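Local coordinates for type II antifreeze protein (Brachyopsis rostratus, PDB 2ZIB), which binds to ice crystals and inhibits their growth, protecting the blood of the fish from freezing in sea water at subzero temperatures, at residues E52-I57 with K113-L118. Numbering follows the deposited sequence.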
loop_
_atom_site.group_PDB
_atom_site.type_symbol
_atom_site.label_atom_id
_atom_site.label_comp_id
_atom_site.label_asym_id
_atom_site.label_seq_id
_atom_site.Cartn_x
_atom_site.Cartn_y
_atom_site.Cartn_z
ATOM N N GLU A 52 2.228 -4.758 -12.903
ATOM C CA GLU A 52 2.037 -3.412 -13.458
ATOM C C GLU A 52 1.798 -2.349 -12.384
ATOM O O GLU A 52 2.402 -1.266 -12.421
ATOM C CB GLU A 52 0.849 -3.450 -14.415
ATOM C CG GLU A 52 0.573 -2.208 -15.219
ATOM C CD GLU A 52 -0.316 -2.545 -16.405
ATOM O OE1 GLU A 52 -1.488 -2.977 -16.195
ATOM O OE2 GLU A 52 0.161 -2.435 -17.546
ATOM N N GLU A 53 0.929 -2.661 -11.435
ATOM C CA GLU A 53 0.677 -1.736 -10.311
ATOM C C GLU A 53 1.890 -1.593 -9.417
ATOM O O GLU A 53 2.229 -0.483 -9.028
ATOM C CB GLU A 53 -0.545 -2.212 -9.528
ATOM C CG GLU A 53 -1.829 -1.804 -10.220
ATOM C CD GLU A 53 -3.061 -2.115 -9.416
ATOM O OE1 GLU A 53 -2.993 -2.878 -8.427
ATOM O OE2 GLU A 53 -4.142 -1.547 -9.734
ATOM N N GLN A 54 2.568 -2.703 -9.134
ATOM C CA GLN A 54 3.796 -2.698 -8.330
ATOM C C GLN A 54 4.768 -1.706 -8.935
ATOM O O GLN A 54 5.372 -0.902 -8.244
ATOM C CB GLN A 54 4.398 -4.111 -8.283
ATOM C CG GLN A 54 5.780 -4.218 -7.626
ATOM C CD GLN A 54 5.762 -4.087 -6.096
ATOM O OE1 GLN A 54 4.688 -4.077 -5.471
ATOM N NE2 GLN A 54 6.934 -3.972 -5.494
ATOM N N LEU A 55 4.985 -1.819 -10.253
ATOM C CA LEU A 55 5.965 -0.978 -10.906
ATOM C C LEU A 55 5.507 0.482 -10.989
ATOM O O LEU A 55 6.318 1.399 -10.855
ATOM C CB LEU A 55 6.279 -1.532 -12.317
ATOM C CG LEU A 55 6.998 -2.896 -12.351
ATOM C CD1 LEU A 55 7.083 -3.391 -13.841
ATOM C CD2 LEU A 55 8.411 -2.827 -11.668
ATOM N N TYR A 56 4.211 0.713 -11.206
ATOM C CA TYR A 56 3.738 2.098 -11.173
ATOM C C TYR A 56 3.986 2.746 -9.794
ATOM O O TYR A 56 4.449 3.882 -9.685
ATOM C CB TYR A 56 2.225 2.144 -11.469
ATOM C CG TYR A 56 1.679 3.549 -11.331
ATOM C CD1 TYR A 56 1.856 4.471 -12.373
ATOM C CD2 TYR A 56 1.015 3.979 -10.183
ATOM C CE1 TYR A 56 1.408 5.808 -12.272
ATOM C CE2 TYR A 56 0.569 5.296 -10.066
ATOM C CZ TYR A 56 0.748 6.196 -11.104
ATOM O OH TYR A 56 0.282 7.489 -10.976
ATOM N N ILE A 57 3.629 2.033 -8.737
ATOM C CA ILE A 57 3.793 2.572 -7.386
ATOM C C ILE A 57 5.269 2.720 -7.047
ATOM O O ILE A 57 5.675 3.750 -6.489
ATOM C CB ILE A 57 3.020 1.703 -6.344
ATOM C CG1 ILE A 57 1.492 1.785 -6.570
ATOM C CG2 ILE A 57 3.388 2.108 -4.931
ATOM C CD1 ILE A 57 0.666 0.668 -5.877
ATOM N N LYS A 113 11.275 -2.887 -4.572
ATOM C CA LYS A 113 10.159 -2.598 -3.619
ATOM C C LYS A 113 9.439 -3.867 -3.200
ATOM O O LYS A 113 8.252 -3.845 -2.862
ATOM C CB LYS A 113 9.204 -1.572 -4.265
ATOM C CG LYS A 113 9.828 -0.222 -4.411
ATOM C CD LYS A 113 9.580 0.606 -3.123
ATOM C CE LYS A 113 10.666 1.680 -2.869
ATOM N NZ LYS A 113 12.027 1.026 -2.535
ATOM N N CYS A 114 10.166 -4.986 -3.148
ATOM C CA CYS A 114 9.546 -6.206 -2.675
ATOM C C CYS A 114 8.978 -6.011 -1.272
ATOM O O CYS A 114 9.475 -5.186 -0.465
ATOM C CB CYS A 114 10.527 -7.388 -2.746
ATOM S SG CYS A 114 12.030 -7.262 -1.721
ATOM N N TRP A 115 7.941 -6.796 -0.954
ATOM C CA TRP A 115 7.201 -6.578 0.287
ATOM C C TRP A 115 7.788 -7.320 1.490
ATOM O O TRP A 115 8.381 -8.395 1.345
ATOM C CB TRP A 115 5.757 -7.050 0.133
ATOM C CG TRP A 115 5.028 -6.466 -1.041
ATOM C CD1 TRP A 115 5.386 -5.423 -1.877
ATOM C CD2 TRP A 115 3.800 -6.966 -1.542
ATOM N NE1 TRP A 115 4.415 -5.229 -2.848
ATOM C CE2 TRP A 115 3.443 -6.179 -2.672
ATOM C CE3 TRP A 115 2.940 -8.024 -1.147
ATOM C CZ2 TRP A 115 2.255 -6.406 -3.416
ATOM C CZ3 TRP A 115 1.740 -8.240 -1.888
ATOM C CH2 TRP A 115 1.429 -7.430 -3.011
ATOM N N ASP A 116 7.595 -6.763 2.680
ATOM C CA ASP A 116 7.992 -7.412 3.912
ATOM C C ASP A 116 6.996 -7.034 4.987
ATOM O O ASP A 116 6.315 -6.000 4.869
ATOM C CB ASP A 116 9.428 -7.015 4.269
ATOM C CG ASP A 116 10.094 -7.898 5.302
ATOM O OD1 ASP A 116 9.542 -8.930 5.735
ATOM O OD2 ASP A 116 11.250 -7.572 5.661
ATOM N N ASP A 117 6.932 -7.867 6.029
ATOM C CA ASP A 117 6.027 -7.628 7.152
ATOM C C ASP A 117 6.823 -7.161 8.353
ATOM O O ASP A 117 7.746 -7.835 8.809
ATOM C CB ASP A 117 5.142 -8.877 7.427
ATOM C CG ASP A 117 5.862 -10.203 7.605
ATOM O OD1 ASP A 117 7.002 -10.460 7.151
ATOM O OD2 ASP A 117 5.195 -11.107 8.171
ATOM N N LEU A 118 6.506 -5.948 8.795
ATOM C CA LEU A 118 7.276 -5.233 9.829
ATOM C C LEU A 118 6.339 -4.892 10.993
ATOM O O LEU A 118 5.104 -4.941 10.839
ATOM C CB LEU A 118 7.814 -3.911 9.245
ATOM C CG LEU A 118 9.154 -3.976 8.528
ATOM C CD1 LEU A 118 10.301 -4.228 9.458
ATOM C CD2 LEU A 118 9.231 -4.969 7.340
#
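The carboxamide of Gln54 bridges the helix to the chain at Lys113-Trp115, accepting a hydrogen bond at one end and donating at the other. Its OE1 accepts a hydrogen bond from Trp115 NE1, with NE1 and OE1 2.9 Å apart. OE1 sits at the NE1 edge of the indole, 20° out of the ring plane, and NE1 approaches tilted from the carbonyl plane; the amide and indole planes are turned 53° apart. On the other branch, Gln54 NE2 gives a weak hydrogen bond to the backbone carbonyl Lys113 O, also 2.9 Å away, and rests 3.5 Å from Lys113 CB. NE2 also bonds to a residue adjoining one of the segments. The complementary partners, a donor at OE1 and an acceptor at NE2, favour this orientation of the buried amide and should limit its rotation. CG extends away from the backbone N (chi1 172°), and a bend at chi2 turns the amide across to Trp115 and Lys113.

Lys113 turns its CB to the amide, but its chain leads off and its NZ is held by the carbonyl oxygens of Thr108 and Ala110. Next to it, Cys114 is tied to Cys92 by a disulfide, and the backbone of Trp115 bonds to Thr90 and Cys92, which holds the main chain from which the indole extends.

Within this C-type lectin fold, the bridge joins helix 51-60 to the first residue of strand 115-118 and to the segment leading into it. Strand 104-107, the antiparallel neighbour of 115-118, contributes Met107 against Gln54 and Ile57 and Met105 against the indole, while Ile67 of strand 65-67 also touches Trp115.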